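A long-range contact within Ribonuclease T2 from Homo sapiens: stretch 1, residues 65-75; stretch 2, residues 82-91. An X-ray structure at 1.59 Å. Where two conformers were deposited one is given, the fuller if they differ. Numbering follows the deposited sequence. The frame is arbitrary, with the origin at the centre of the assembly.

Stretch 1 (65-75) LLPEMRAYWPD
Stretch 2, residues 82-91: NRSRFWKHEW

Two helices of one chain, 66-72 and a second that runs through Trp91 and beyond, cross almost perpendicularly: their N-to-C directions differ by 95° and their axes come no nearer than 11.8 Å, a gap filled by side chains. Stretch 1 leaves helical phi/psi at Trp73 (-129/49) and continues extended through Pro74 (-76/161) and Asp75 (-85/97), bringing Asp75 CA to 5.9 Å from Arg83 CA. Asn82 caps the second helix, its OD1 accepting from Ser84 N at 3.1 Å and from Ser84 OG at 2.9 Å.

Trp87 (chi1 -63°, m; chi2 -29°) covers the most surface. Its CB points sideways, but the indole reaches across, and NE1 donates to Trp73 O at 2.8 Å, with an N-H...O angle of 157°; this pairs the indole N-H with a carbonyl lying near the ring plane. Met69 (m, m, m) sets CE over one face, 3.4 Å from the five-membered-ring centroid and 2° off the normal, a CH-pi contact, while Leu66 CD2 lies 3.7 Å from Trp87 CZ3.

The CA-to-CB bond of Trp73 (chi1 -154°, t; chi2 -34°) points toward stretch 2. The edge of Trp87 meets its face, five-membered-ring centroids 4.9 Å apart and planes at 74°. At the edge of Trp73, CD1 touches Phe86 CE2 at 3.3 Å; Phe86 is t, chi1 171°, and its CD2 lies 3.7 Å from Asp75 CA.

The CA-to-CB bond of Arg83 (t, t, m) points sideways, but the end of the side chain comes nearer stretch 1. Arg70 CG lies over one face of its guanidinium, and Arg70 CD is 3.6 Å from Arg83 NH1, so aliphatic carbon packs against the flat cation. Water 1 ties the loop to the helix start, donating to Asp75 OD2 at 2.6 Å and Asn82 O at 2.8 Å and accepting from Phe86 N at 2.8 Å.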

# COMPACT_ATOMS: atom_id res chain seq x y z
N LEU A 65 10.70 5.59 -13.91
CA LEU A 65 10.21 5.57 -12.56
C LEU A 65 10.87 4.48 -11.74
O LEU A 65 10.63 4.42 -10.54
CB LEU A 65 8.70 5.28 -12.58
CG LEU A 65 7.82 6.28 -13.34
CD1 LEU A 65 6.40 5.74 -13.26
CD2 LEU A 65 7.85 7.67 -12.68
N LEU A 66 11.74 3.68 -12.36
CA LEU A 66 12.21 2.46 -11.70
C LEU A 66 12.97 2.71 -10.39
O LEU A 66 12.76 2.03 -9.42
CB LEU A 66 12.91 1.49 -12.65
CG LEU A 66 11.91 0.98 -13.71
CD1 LEU A 66 12.67 0.14 -14.73
CD2 LEU A 66 10.67 0.29 -13.12
N PRO A 67 13.80 3.75 -10.30
CA PRO A 67 14.42 3.90 -9.02
C PRO A 67 13.43 4.16 -7.91
O PRO A 67 13.61 3.60 -6.84
CB PRO A 67 15.38 5.09 -9.24
CG PRO A 67 15.74 4.95 -10.70
CD PRO A 67 14.47 4.53 -11.35
N GLU A 68 12.44 4.99 -8.13
CA GLU A 68 11.41 5.22 -7.14
C GLU A 68 10.57 3.98 -6.90
O GLU A 68 10.18 3.69 -5.74
CB GLU A 68 10.49 6.34 -7.54
CG GLU A 68 11.09 7.72 -7.30
CD GLU A 68 10.04 8.77 -7.61
OE1 GLU A 68 10.18 9.41 -8.67
OE2 GLU A 68 9.07 8.90 -6.82
N MET A 69 10.24 3.26 -7.96
CA MET A 69 9.47 2.01 -7.78
C MET A 69 10.26 0.99 -6.95
O MET A 69 9.66 0.29 -6.12
CB MET A 69 9.07 1.32 -9.09
CG MET A 69 8.39 2.19 -10.05
SD MET A 69 6.65 2.14 -9.67
CE MET A 69 6.27 0.44 -9.98
N ARG A 70 11.59 0.85 -7.16
CA ARG A 70 12.33 -0.06 -6.31
C ARG A 70 12.33 0.37 -4.86
O ARG A 70 12.30 -0.50 -3.96
CB ARG A 70 13.78 -0.24 -6.81
CG ARG A 70 13.78 -0.94 -8.20
CD ARG A 70 15.22 -1.18 -8.72
NE ARG A 70 15.99 0.04 -8.79
CZ ARG A 70 16.36 0.64 -9.92
NH1 ARG A 70 16.00 0.14 -11.10
NH2 ARG A 70 17.07 1.75 -9.85
N ALA A 71 12.43 1.69 -4.62
CA ALA A 71 12.53 2.17 -3.23
C ALA A 71 11.18 2.14 -2.51
O ALA A 71 11.12 1.77 -1.35
CB ALA A 71 13.01 3.58 -3.21
N TYR A 72 10.13 2.49 -3.25
CA TYR A 72 8.86 2.73 -2.57
C TYR A 72 7.85 1.69 -2.93
O TYR A 72 6.79 1.62 -2.26
CB TYR A 72 8.30 4.12 -3.05
CG TYR A 72 9.17 5.31 -2.73
CD1 TYR A 72 9.97 5.31 -1.64
CD2 TYR A 72 9.17 6.38 -3.60
CE1 TYR A 72 10.82 6.44 -1.37
CE2 TYR A 72 10.00 7.48 -3.38
CZ TYR A 72 10.81 7.48 -2.26
OH TYR A 72 11.61 8.61 -2.01
N TRP A 73 8.10 0.90 -3.96
CA TRP A 73 7.11 -0.09 -4.38
C TRP A 73 7.79 -1.46 -4.51
O TRP A 73 7.58 -2.21 -5.45
CB TRP A 73 6.49 0.37 -5.69
CG TRP A 73 5.10 -0.13 -5.94
CD1 TRP A 73 4.55 -1.34 -5.58
CD2 TRP A 73 4.12 0.56 -6.73
NE1 TRP A 73 3.22 -1.41 -6.04
CE2 TRP A 73 2.96 -0.26 -6.76
CE3 TRP A 73 4.10 1.83 -7.33
CZ2 TRP A 73 1.74 0.17 -7.45
CZ3 TRP A 73 2.90 2.23 -7.99
CH2 TRP A 73 1.77 1.41 -8.01
N PRO A 74 8.55 -1.86 -3.49
CA PRO A 74 9.25 -3.14 -3.62
C PRO A 74 8.33 -4.33 -3.43
O PRO A 74 7.22 -4.18 -2.90
CB PRO A 74 10.21 -3.14 -2.40
CG PRO A 74 9.47 -2.31 -1.33
CD PRO A 74 8.87 -1.16 -2.21
N ASP A 75 8.78 -5.49 -3.91
CA ASP A 75 7.98 -6.69 -3.76
C ASP A 75 8.23 -7.31 -2.43
O ASP A 75 9.21 -7.99 -2.22
CB ASP A 75 8.32 -7.66 -4.88
CG ASP A 75 7.53 -8.95 -4.79
OD1 ASP A 75 6.76 -9.11 -3.82
OD2 ASP A 75 7.72 -9.82 -5.69
N ASN A 82 12.44 -11.27 -9.82
CA ASN A 82 12.04 -10.35 -10.86
C ASN A 82 10.97 -9.44 -10.26
O ASN A 82 9.80 -9.83 -10.16
CB ASN A 82 11.41 -11.10 -12.00
CG ASN A 82 11.12 -10.21 -13.17
OD1 ASN A 82 11.13 -8.96 -13.04
ND2 ASN A 82 10.88 -10.83 -14.34
N ARG A 83 11.36 -8.25 -9.82
CA ARG A 83 10.46 -7.36 -9.12
C ARG A 83 9.30 -6.90 -10.03
O ARG A 83 8.21 -6.50 -9.60
CB ARG A 83 11.29 -6.16 -8.64
CG ARG A 83 10.76 -5.50 -7.46
CD ARG A 83 11.66 -4.32 -7.07
NE ARG A 83 12.86 -4.67 -6.27
CZ ARG A 83 14.11 -4.77 -6.74
NH1 ARG A 83 14.42 -4.63 -8.04
NH2 ARG A 83 15.08 -5.05 -5.89
N SER A 84 9.53 -6.99 -11.32
CA SER A 84 8.54 -6.52 -12.23
C SER A 84 7.31 -7.48 -12.27
O SER A 84 6.25 -7.08 -12.74
CB SER A 84 9.15 -6.13 -13.58
OG SER A 84 9.14 -7.27 -14.36
N ARG A 85 7.42 -8.73 -11.77
CA ARG A 85 6.24 -9.61 -11.69
C ARG A 85 5.18 -8.98 -10.82
O ARG A 85 3.98 -9.05 -11.10
CB ARG A 85 6.55 -10.99 -11.09
CG ARG A 85 7.68 -11.75 -11.70
CD ARG A 85 7.71 -13.18 -11.11
NE ARG A 85 6.43 -13.89 -11.26
CZ ARG A 85 6.25 -15.18 -10.95
NH1 ARG A 85 7.26 -15.89 -10.46
NH2 ARG A 85 5.07 -15.76 -11.13
N PHE A 86 5.59 -8.35 -9.74
CA PHE A 86 4.59 -7.68 -8.86
C PHE A 86 3.95 -6.50 -9.54
O PHE A 86 2.75 -6.35 -9.48
CB PHE A 86 5.33 -7.30 -7.57
CG PHE A 86 4.60 -6.43 -6.62
CD1 PHE A 86 3.29 -6.65 -6.31
CD2 PHE A 86 5.29 -5.40 -5.95
CE1 PHE A 86 2.63 -5.83 -5.37
CE2 PHE A 86 4.67 -4.62 -5.05
CZ PHE A 86 3.31 -4.80 -4.76
N TRP A 87 4.77 -5.68 -10.19
CA TRP A 87 4.21 -4.47 -10.81
C TRP A 87 3.31 -4.90 -11.99
O TRP A 87 2.29 -4.23 -12.22
CB TRP A 87 5.38 -3.61 -11.32
CG TRP A 87 6.21 -3.16 -10.22
CD1 TRP A 87 5.83 -2.92 -8.92
CD2 TRP A 87 7.61 -2.91 -10.30
NE1 TRP A 87 6.95 -2.52 -8.18
CE2 TRP A 87 8.05 -2.51 -8.99
CE3 TRP A 87 8.53 -3.02 -11.33
CZ2 TRP A 87 9.39 -2.16 -8.73
CZ3 TRP A 87 9.85 -2.67 -11.08
CH2 TRP A 87 10.27 -2.28 -9.80
N LYS A 88 3.66 -5.98 -12.69
CA LYS A 88 2.84 -6.46 -13.76
C LYS A 88 1.47 -6.82 -13.16
O LYS A 88 0.43 -6.52 -13.76
CB LYS A 88 3.50 -7.68 -14.39
CG LYS A 88 2.60 -8.39 -15.40
CD LYS A 88 3.41 -9.57 -15.98
CE LYS A 88 2.53 -10.61 -16.64
NZ LYS A 88 2.02 -10.09 -17.93
N HIS A 89 1.50 -7.57 -12.04
CA HIS A 89 0.26 -7.97 -11.38
C HIS A 89 -0.58 -6.74 -11.03
O HIS A 89 -1.79 -6.69 -11.30
CB HIS A 89 0.59 -8.76 -10.10
CG HIS A 89 -0.61 -9.06 -9.24
ND1 HIS A 89 -1.41 -10.15 -9.47
CD2 HIS A 89 -1.11 -8.43 -8.15
CE1 HIS A 89 -2.40 -10.15 -8.59
NE2 HIS A 89 -2.24 -9.13 -7.77
N GLU A 90 0.06 -5.72 -10.49
CA GLU A 90 -0.67 -4.53 -10.09
C GLU A 90 -1.23 -3.85 -11.31
O GLU A 90 -2.36 -3.32 -11.27
CB GLU A 90 0.21 -3.57 -9.33
CG GLU A 90 0.55 -4.20 -7.93
CD GLU A 90 -0.66 -4.35 -7.02
OE1 GLU A 90 -1.51 -3.43 -6.93
OE2 GLU A 90 -0.76 -5.43 -6.40
N TRP A 91 -0.42 -3.73 -12.37
CA TRP A 91 -0.95 -3.12 -13.59
C TRP A 91 -2.16 -3.88 -14.15
O TRP A 91 -3.20 -3.31 -14.48
CB TRP A 91 0.13 -3.05 -14.68
CG TRP A 91 -0.53 -2.59 -16.00
CD1 TRP A 91 -0.81 -3.38 -17.10
CD2 TRP A 91 -1.13 -1.32 -16.25
NE1 TRP A 91 -1.45 -2.64 -18.04
CE2 TRP A 91 -1.70 -1.39 -17.54
CE3 TRP A 91 -1.24 -0.14 -15.52
CZ2 TRP A 91 -2.37 -0.29 -18.14
CZ3 TRP A 91 -1.86 0.99 -16.16
CH2 TRP A 91 -2.45 0.88 -17.40
O HOH W 1 7.78 -9.41 -8.29